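Local coordinates for galactose mutarotase related enzyme (Lactobacillus casei, PDB 3Q1N), which probably binds carbohydrates and may interconvert sugar anomers, as do related aldose 1-epimerases, at residues L24-K27 against E32-W35; T40-H45 against T240-E245; D187-E192 against H200-G205. All blocks are in the same frame, centred on the assembly; numbering follows the deposited sequence.

How the interactions relate
Interactions 1 and 2 touch directly through Trp35. Its NE1 lies 2.8 Å from Trp42 O, a probable hydrogen bond, and its O lies 2.9 Å from His45 ND1, another. Interaction 3 is nested within the loop closed by interaction 2. The two meet where Glu245 CB packs 3.5 Å from Asp204 O. Interaction 2 is thus the middle member: its centre is about 17 Å from the centre of each of the others. The centres of interactions 1 and 3 are about 27 Å apart, and they do not touch. The tryptophan pair of interaction 2 borders bound ethanediol, which may mark a pocket.

Interaction 1. Residues L24-K27 against E32-W35; sequences LVNK and EYVW
Glu32 bends its carboxylate to the backbone of Leu24. Its CB leaves the sheet on the same face as the side chain of Val25. These two residues form an antiparallel non-hydrogen-bonded pair, with Glu32 CA and Val25 CA 4.6 Å apart. CG runs anti to the backbone N, and the chain then bends at chi2 (60°). This bend brings CD beside Leu24, 3.7 Å from Leu24 N. OE1 lies 3.3 Å from Val25 CG2, and it is hydrogen-bonded to Ser23 OG. OE2 accepts two backbone bonds. Leu24 N donates to OE2 over 2.8 Å on the syn lone pair, nearly straight at 168°. Val34 N donates to OE2 over 3.0 Å on the anti lone pair, and this bond is more bent. One carboxylate oxygen thus ties both segments together and fixes the rotation of the carboxylate.

The two backbones are joined directly by Tyr33 N to Leu24 O, 2.9 Å long. The Tyr33 ring turns its edge to this same carbonyl, with CD2 3.3 Å from Leu24 O. Further out, Asn26 CB meets the phenol end of the ring obliquely, 3.7 Å from Tyr33 OH. The hydroxyl itself is hydrogen-bonded to His294 O. The Asn26 amide stands steeply to the ring and has its polar partner in Asp29. On the other side of the Leu24 backbone from Val25, Leu24 CB packs on Val34 CG2.

The contact closes the hairpin between strands 20-26 and 31-32 in the four-stranded antiparallel sheet, where Tyr33 also bonds by its backbone to Asn147 of strand 136-147. Strand 10-15 flanks strand 20-26, and Leu24 rests there on Ala12. Leu293 of strand 284-293 packs against both Leu24 and Tyr33.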
loop_
_atom_site.group_PDB
_atom_site.type_symbol
_atom_site.label_atom_id
_atom_site.label_comp_id
_atom_site.label_asym_id
_atom_site.label_seq_id
_atom_site.Cartn_x
_atom_site.Cartn_y
_atom_site.Cartn_z
ATOM N N LEU A 24 9.191 9.958 -7.730
ATOM C CA LEU A 24 8.516 9.786 -9.003
ATOM C C LEU A 24 8.207 11.171 -9.542
ATOM O O LEU A 24 7.444 11.938 -8.950
ATOM C CB LEU A 24 7.245 8.960 -8.769
ATOM C CG LEU A 24 6.441 8.365 -9.910
ATOM C CD1 LEU A 24 7.342 7.441 -10.775
ATOM C CD2 LEU A 24 5.275 7.607 -9.362
ATOM N N VAL A 25 8.855 11.513 -10.634
ATOM C CA VAL A 25 8.973 12.890 -11.047
ATOM C C VAL A 25 8.471 13.050 -12.459
ATOM O O VAL A 25 8.813 12.248 -13.332
ATOM C CB VAL A 25 10.455 13.377 -10.961
ATOM C CG1 VAL A 25 10.694 14.738 -11.683
ATOM C CG2 VAL A 25 10.903 13.462 -9.524
ATOM N N ASN A 26 7.623 14.059 -12.639
ATOM C CA ASN A 26 7.230 14.529 -13.964
ATOM C C ASN A 26 8.324 15.435 -14.509
ATOM O O ASN A 26 8.546 16.546 -13.978
ATOM C CB ASN A 26 5.912 15.290 -13.862
ATOM C CG ASN A 26 5.313 15.604 -15.222
ATOM O OD1 ASN A 26 5.024 14.689 -16.012
ATOM N ND2 ASN A 26 5.082 16.895 -15.484
ATOM N N LYS A 27 9.049 14.977 -15.546
ATOM C CA LYS A 27 10.208 15.728 -16.054
ATOM C C LYS A 27 9.838 17.073 -16.663
ATOM O O LYS A 27 10.608 17.992 -16.582
ATOM C CB LYS A 27 10.980 14.913 -17.115
ATOM C CG LYS A 27 11.721 13.690 -16.560
ATOM C CD LYS A 27 12.561 13.026 -17.651
ATOM C CE LYS A 27 13.388 11.899 -17.116
ATOM N NZ LYS A 27 14.121 11.313 -18.312
ATOM N N GLU A 32 7.326 16.500 -8.174
ATOM C CA GLU A 32 7.445 15.274 -7.394
ATOM C C GLU A 32 6.082 14.775 -6.896
ATOM O O GLU A 32 5.420 15.458 -6.090
ATOM C CB GLU A 32 8.377 15.521 -6.212
ATOM C CG GLU A 32 8.565 14.372 -5.237
ATOM C CD GLU A 32 9.133 13.110 -5.883
ATOM O OE1 GLU A 32 10.310 13.171 -6.277
ATOM O OE2 GLU A 32 8.413 12.111 -6.041
ATOM N N TYR A 33 5.689 13.589 -7.363
ATOM C CA TYR A 33 4.402 13.011 -6.990
ATOM C C TYR A 33 4.418 12.387 -5.608
ATOM O O TYR A 33 3.393 12.363 -4.934
ATOM C CB TYR A 33 3.992 11.905 -7.961
ATOM C CG TYR A 33 3.612 12.386 -9.344
ATOM C CD1 TYR A 33 2.322 12.790 -9.638
ATOM C CD2 TYR A 33 4.521 12.379 -10.353
ATOM C CE1 TYR A 33 1.953 13.195 -10.920
ATOM C CE2 TYR A 33 4.185 12.803 -11.626
ATOM C CZ TYR A 33 2.912 13.189 -11.917
ATOM O OH TYR A 33 2.633 13.592 -13.209
ATOM N N VAL A 34 5.564 11.846 -5.218
ATOM C CA VAL A 34 5.736 11.030 -3.995
ATOM C C VAL A 34 6.352 11.813 -2.828
ATOM O O VAL A 34 7.296 12.588 -3.001
ATOM C CB VAL A 34 6.531 9.755 -4.291
ATOM C CG1 VAL A 34 6.826 8.944 -3.001
ATOM C CG2 VAL A 34 5.747 8.845 -5.286
ATOM N N TRP A 35 5.760 11.650 -1.653
ATOM C CA TRP A 35 6.228 12.270 -0.414
ATOM C C TRP A 35 7.736 12.066 -0.241
ATOM O O TRP A 35 8.267 10.978 -0.453
ATOM C CB TRP A 35 5.469 11.686 0.782
ATOM C CG TRP A 35 5.902 12.190 2.111
ATOM C CD1 TRP A 35 6.396 11.446 3.161
ATOM C CD2 TRP A 35 5.898 13.549 2.553
ATOM N NE1 TRP A 35 6.671 12.260 4.219
ATOM C CE2 TRP A 35 6.394 13.562 3.870
ATOM C CE3 TRP A 35 5.522 14.743 1.966
ATOM C CZ2 TRP A 35 6.498 14.735 4.614
ATOM C CZ3 TRP A 35 5.631 15.922 2.707
ATOM C CH2 TRP A 35 6.117 15.904 4.012
#

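Interaction 2. Residues T40-H45 against T240-E245; sequences TFWNRH and TIWSPE. With EDO (1,2-ethanediol), chain K.
Trp242 points the edge of its indole at a face of Trp42. This is a T-shaped pair: the planes stand at 74°, and the five-membered ring of Trp42 and the six-membered ring of Trp242 have centroids 5.0 Å apart. CZ3 and CH2 of Trp242 do the touching. CZ3 sits over the centre of the Trp42 ring system, and CH2 lies 3.9 Å from Trp42 CG. Both residues hold CG anti to the backbone N (chi1 -168° in Trp42, 173° in Trp242), which sends the two indoles across the space between the segments. Arg44 CB lies 3.6 Å over the opposite face of Trp42, nearer its margin. Trp42 is therefore sandwiched. His143 meets both indoles.

Beside this pair the backbone adds a lesser contact, Phe41 O to Pro244 CG at 3.8 Å.

A bound ethanediol lies where the two indoles converge. Trp42 NE1 donates to its O2 at 3.0 Å, close to the ring plane. The C1 carbon lies 3.6 Å from Trp242 CZ2. With Trp42 replaced by an alanine, the Trp242 edge would probably lose its aromatic face and the ethanediol hydroxyl its N-H donor.

Across the segments the contact is apolar, with C-H edges against a pi face. The ethanediol probably came from the crystallisation liquor. Still, an indole N-H and ring carbons lying against a small diol are consistent with a sugar-binding pocket, as expected for an aldose 1-epimerase relative.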
loop_
_atom_site.group_PDB
_atom_site.type_symbol
_atom_site.label_atom_id
_atom_site.label_comp_id
_atom_site.label_asym_id
_atom_site.label_seq_id
_atom_site.Cartn_x
_atom_site.Cartn_y
_atom_site.Cartn_z
ATOM N N THR A 40 9.303 15.511 9.931
ATOM C CA THR A 40 8.313 16.371 10.573
ATOM C C THR A 40 6.932 15.692 10.578
ATOM O O THR A 40 6.220 15.739 11.585
ATOM C CB THR A 40 8.265 17.729 9.861
ATOM O OG1 THR A 40 9.601 18.255 9.762
ATOM C CG2 THR A 40 7.335 18.732 10.616
ATOM N N PHE A 41 6.608 14.989 9.482
ATOM C CA PHE A 41 5.303 14.332 9.317
ATOM C C PHE A 41 5.376 12.817 9.170
ATOM O O PHE A 41 4.585 12.102 9.771
ATOM C CB PHE A 41 4.601 14.924 8.094
ATOM C CG PHE A 41 4.380 16.402 8.202
ATOM C CD1 PHE A 41 3.359 16.886 9.000
ATOM C CD2 PHE A 41 5.174 17.301 7.505
ATOM C CE1 PHE A 41 3.147 18.277 9.128
ATOM C CE2 PHE A 41 4.973 18.687 7.625
ATOM C CZ PHE A 41 3.955 19.168 8.428
ATOM N N TRP A 42 6.302 12.330 8.346
ATOM C CA TRP A 42 6.437 10.889 8.134
ATOM C C TRP A 42 7.744 10.596 7.429
ATOM O O TRP A 42 8.026 11.168 6.395
ATOM C CB TRP A 42 5.251 10.345 7.294
ATOM C CG TRP A 42 5.155 8.880 7.254
ATOM C CD1 TRP A 42 5.219 8.023 8.326
ATOM C CD2 TRP A 42 4.936 8.044 6.090
ATOM N NE1 TRP A 42 5.095 6.730 7.894
ATOM C CE2 TRP A 42 4.906 6.719 6.531
ATOM C CE3 TRP A 42 4.796 8.300 4.721
ATOM C CZ2 TRP A 42 4.724 5.636 5.646
ATOM C CZ3 TRP A 42 4.620 7.211 3.845
ATOM C CH2 TRP A 42 4.586 5.920 4.313
ATOM N N ASN A 43 8.555 9.721 7.987
ATOM C CA ASN A 43 9.886 9.538 7.475
ATOM C C ASN A 43 10.043 8.458 6.409
ATOM O O ASN A 43 11.164 8.043 6.143
ATOM C CB ASN A 43 10.870 9.290 8.619
ATOM C CG ASN A 43 10.557 8.075 9.419
ATOM O OD1 ASN A 43 9.643 7.293 9.113
ATOM N ND2 ASN A 43 11.303 7.910 10.522
ATOM N N ARG A 44 8.929 7.991 5.823
ATOM C CA ARG A 44 8.996 7.019 4.736
ATOM C C ARG A 44 8.347 7.585 3.470
ATOM O O ARG A 44 7.934 8.760 3.462
ATOM C CB ARG A 44 8.355 5.734 5.171
ATOM C CG ARG A 44 9.065 5.185 6.399
ATOM C CD ARG A 44 8.355 4.042 6.986
ATOM N NE ARG A 44 8.973 3.641 8.259
ATOM C CZ ARG A 44 9.981 2.769 8.394
ATOM N NH1 ARG A 44 10.539 2.142 7.358
ATOM N NH2 ARG A 44 10.429 2.490 9.619
ATOM N N HIS A 45 8.303 6.785 2.401
ATOM C CA HIS A 45 7.799 7.302 1.116
ATOM C C HIS A 45 6.657 6.410 0.578
ATOM O O HIS A 45 5.553 6.874 0.332
ATOM C CB HIS A 45 8.941 7.380 0.057
ATOM C CG HIS A 45 10.204 8.012 0.542
ATOM N ND1 HIS A 45 10.532 9.323 0.259
ATOM C CD2 HIS A 45 11.217 7.520 1.302
ATOM C CE1 HIS A 45 11.712 9.606 0.809
ATOM N NE2 HIS A 45 12.155 8.526 1.434
ATOM N N THR A 240 -6.776 1.859 0.835
ATOM C CA THR A 240 -6.765 2.595 2.090
ATOM C C THR A 240 -6.265 4.026 1.921
ATOM O O THR A 240 -5.273 4.266 1.246
ATOM C CB THR A 240 -5.927 1.858 3.128
ATOM O OG1 THR A 240 -6.549 0.590 3.385
ATOM C CG2 THR A 240 -5.824 2.628 4.435
ATOM N N ILE A 241 -6.981 4.968 2.535
ATOM C CA ILE A 241 -6.581 6.368 2.543
ATOM C C ILE A 241 -6.101 6.714 3.950
ATOM O O ILE A 241 -6.747 6.346 4.944
ATOM C CB ILE A 241 -7.743 7.292 2.143
ATOM C CG1 ILE A 241 -8.389 6.820 0.829
ATOM C CG2 ILE A 241 -7.259 8.750 2.001
ATOM C CD1 ILE A 241 -9.592 5.854 1.016
ATOM N N TRP A 242 -4.968 7.404 4.032
ATOM C CA TRP A 242 -4.320 7.753 5.325
ATOM C C TRP A 242 -3.527 9.045 5.226
ATOM O O TRP A 242 -2.898 9.316 4.224
ATOM C CB TRP A 242 -3.384 6.618 5.796
ATOM C CG TRP A 242 -2.591 6.991 6.989
ATOM C CD1 TRP A 242 -3.032 7.113 8.286
ATOM C CD2 TRP A 242 -1.223 7.369 7.001
ATOM N NE1 TRP A 242 -2.007 7.524 9.096
ATOM C CE2 TRP A 242 -0.882 7.674 8.335
ATOM C CE3 TRP A 242 -0.231 7.451 6.009
ATOM C CZ2 TRP A 242 0.406 8.076 8.702
ATOM C CZ3 TRP A 242 1.034 7.814 6.370
ATOM C CH2 TRP A 242 1.346 8.136 7.719
ATOM N N SER A 243 -3.621 9.872 6.261
ATOM C CA SER A 243 -2.704 10.986 6.465
ATOM C C SER A 243 -2.522 11.157 7.961
ATOM O O SER A 243 -3.463 10.932 8.712
ATOM C CB SER A 243 -3.268 12.268 5.881
ATOM O OG SER A 243 -2.255 13.238 5.815
ATOM N N PRO A 244 -1.310 11.491 8.396
ATOM C CA PRO A 244 -1.045 11.571 9.833
ATOM C C PRO A 244 -2.142 12.311 10.612
ATOM O O PRO A 244 -2.498 13.470 10.303
ATOM C CB PRO A 244 0.264 12.349 9.894
ATOM C CG PRO A 244 1.003 11.903 8.639
ATOM C CD PRO A 244 -0.094 11.738 7.593
ATOM N N GLU A 245 -2.634 11.614 11.640
ATOM C CA GLU A 245 -3.797 12.043 12.392
ATOM C C GLU A 245 -3.459 13.252 13.266
ATOM O O GLU A 245 -2.399 13.309 13.895
ATOM C CB GLU A 245 -4.327 10.892 13.246
ATOM C CG GLU A 245 -4.664 9.615 12.462
ATOM C CD GLU A 245 -3.641 8.496 12.651
ATOM O OE1 GLU A 245 -2.466 8.642 12.229
ATOM O OE2 GLU A 245 -4.023 7.455 13.220
HETATM C C1 EDO K . 2.210 5.138 9.689
HETATM O O1 EDO K . 2.161 4.428 10.923
HETATM C C2 EDO K . 2.972 4.300 8.678
HETATM O O2 EDO K . 4.326 4.109 9.132
#

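Interaction 3. Residues D187-E192 against H200-G205; sequences DIPGAE and HDLLDG. With EDO (1,2-ethanediol), chain Q.
A single methyl, Leu202 CD1, carries the side-chain contact with Ile188 and Pro189. It reaches Ile188 CG2 at 3.6 Å and Pro189 O at the same 3.6 Å. The Pro189 ring is a little further, with CD 4.1 Å from Leu202 CD1. Leu202 holds CG anti to its backbone N, and chi2 of 65° swings CD1 toward the turn. The leucine crosses Ile188 obliquely and meets Pro189 at about a right angle.

The turn behind this contact runs from Ile188 to Ala191 and is of type II. Ala191 N donates to Ile188 O over 3.2 Å. Pro189 fills the second position. Gly190 takes the third with phi 92°, a backbone shape that suits glycine, because a side-chain carbon would collide with Pro189 O. Gly190 N also donates to O1 of a bound ethanediol, probably from the crystallisation liquor, at 2.9 Å in a bent bond.

On the other segment, Asp204 N bonds to His200 O over 2.8 Å, one helical turn back. Leu202 N is hydrogen-bonded to Thr199 OG1 just before the helix. Leu196 of strand 195-197 packs on both Ile188 and Leu202, and Val208 adds to the apolar surroundings of Leu202.

This is plain apolar packing of a proline-glycine type II turn, in the link between strands 184-187 and 195-197, against the short helix 200-203 of a mainly beta fold.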
loop_
_atom_site.group_PDB
_atom_site.type_symbol
_atom_site.label_atom_id
_atom_site.label_comp_id
_atom_site.label_asym_id
_atom_site.label_seq_id
_atom_site.Cartn_x
_atom_site.Cartn_y
_atom_site.Cartn_z
ATOM N N ASP A 187 -20.758 2.846 6.704
ATOM C CA ASP A 187 -20.775 4.040 5.845
ATOM C C ASP A 187 -19.621 4.953 6.162
ATOM O O ASP A 187 -19.046 4.901 7.278
ATOM C CB ASP A 187 -22.054 4.833 6.077
ATOM C CG ASP A 187 -23.317 4.087 5.657
ATOM O OD1 ASP A 187 -23.268 3.126 4.872
ATOM O OD2 ASP A 187 -24.393 4.540 6.104
ATOM N N ILE A 188 -19.256 5.793 5.176
ATOM C CA ILE A 188 -18.095 6.687 5.301
ATOM C C ILE A 188 -18.524 8.148 5.452
ATOM O O ILE A 188 -19.319 8.618 4.632
ATOM C CB ILE A 188 -17.208 6.610 4.067
ATOM C CG1 ILE A 188 -16.816 5.156 3.798
ATOM C CG2 ILE A 188 -15.967 7.485 4.287
ATOM C CD1 ILE A 188 -15.739 4.950 2.708
ATOM N N PRO A 189 -18.016 8.859 6.492
ATOM C CA PRO A 189 -18.395 10.271 6.653
ATOM C C PRO A 189 -18.117 11.063 5.378
ATOM O O PRO A 189 -16.975 11.104 4.899
ATOM C CB PRO A 189 -17.516 10.751 7.818
ATOM C CG PRO A 189 -17.259 9.486 8.663
ATOM C CD PRO A 189 -17.269 8.333 7.673
ATOM N N GLY A 190 -19.194 11.602 4.795
ATOM C CA GLY A 190 -19.094 12.520 3.679
ATOM C C GLY A 190 -19.140 11.931 2.273
ATOM O O GLY A 190 -19.064 12.680 1.328
ATOM N N ALA A 191 -19.282 10.615 2.128
ATOM C CA ALA A 191 -19.260 9.998 0.794
ATOM C C ALA A 191 -20.474 10.461 -0.030
ATOM O O ALA A 191 -21.575 10.585 0.496
ATOM C CB ALA A 191 -19.215 8.455 0.889
ATOM N N GLU A 192 -20.251 10.732 -1.308
ATOM C CA GLU A 192 -21.315 11.120 -2.233
ATOM C C GLU A 192 -21.170 10.338 -3.514
ATOM O O GLU A 192 -20.398 10.728 -4.410
ATOM C CB GLU A 192 -21.214 12.581 -2.601
ATOM C CG GLU A 192 -21.254 13.541 -1.454
ATOM C CD GLU A 192 -20.905 14.935 -1.922
ATOM O OE1 GLU A 192 -21.551 15.399 -2.906
ATOM O OE2 GLU A 192 -19.979 15.561 -1.342
ATOM N N HIS A 200 -9.456 16.390 6.846
ATOM C CA HIS A 200 -8.942 16.009 8.161
ATOM C C HIS A 200 -10.062 15.505 9.045
ATOM O O HIS A 200 -9.852 14.591 9.827
ATOM C CB HIS A 200 -8.170 17.146 8.819
ATOM C CG HIS A 200 -6.787 17.299 8.279
ATOM N ND1 HIS A 200 -5.801 16.358 8.484
ATOM C CD2 HIS A 200 -6.233 18.261 7.513
ATOM C CE1 HIS A 200 -4.698 16.743 7.865
ATOM N NE2 HIS A 200 -4.930 17.896 7.276
ATOM N N ASP A 201 -11.254 16.095 8.902
ATOM C CA ASP A 201 -12.445 15.577 9.576
ATOM C C ASP A 201 -12.653 14.077 9.310
ATOM O O ASP A 201 -12.949 13.328 10.236
ATOM C CB ASP A 201 -13.700 16.359 9.177
ATOM C CG ASP A 201 -13.870 17.671 9.966
ATOM O OD1 ASP A 201 -13.063 17.977 10.869
ATOM O OD2 ASP A 201 -14.826 18.401 9.662
ATOM N N LEU A 202 -12.487 13.645 8.061
ATOM C CA LEU A 202 -12.547 12.226 7.719
ATOM C C LEU A 202 -11.325 11.476 8.286
ATOM O O LEU A 202 -11.458 10.421 8.931
ATOM C CB LEU A 202 -12.579 12.037 6.196
ATOM C CG LEU A 202 -12.541 10.580 5.666
ATOM C CD1 LEU A 202 -13.800 9.793 6.063
ATOM C CD2 LEU A 202 -12.274 10.533 4.143
ATOM N N LEU A 203 -10.132 11.989 8.017
ATOM C CA LEU A 203 -8.922 11.151 8.215
ATOM C C LEU A 203 -8.346 11.152 9.637
ATOM O O LEU A 203 -7.544 10.280 9.973
ATOM C CB LEU A 203 -7.841 11.519 7.182
ATOM C CG LEU A 203 -8.266 11.225 5.738
ATOM C CD1 LEU A 203 -7.315 11.903 4.769
ATOM C CD2 LEU A 203 -8.382 9.691 5.468
ATOM N N ASP A 204 -8.741 12.108 10.458
ATOM C CA ASP A 204 -8.174 12.241 11.804
ATOM C C ASP A 204 -8.507 11.072 12.695
ATOM O O ASP A 204 -7.793 10.833 13.676
ATOM C CB ASP A 204 -8.598 13.571 12.453
ATOM C CG ASP A 204 -7.724 14.747 12.010
ATOM O OD1 ASP A 204 -6.711 14.522 11.336
ATOM O OD2 ASP A 204 -8.048 15.916 12.298
ATOM N N GLY A 205 -9.550 10.319 12.349
ATOM C CA GLY A 205 -9.941 9.115 13.080
ATOM C C GLY A 205 -9.210 7.850 12.662
ATOM O O GLY A 205 -9.561 6.737 13.101
HETATM C C1 EDO Q . -22.185 9.863 5.243
HETATM O O1 EDO Q . -21.874 10.781 4.182
HETATM C C2 EDO Q . -22.589 8.511 4.670
HETATM O O2 EDO Q . -21.431 7.835 4.170
#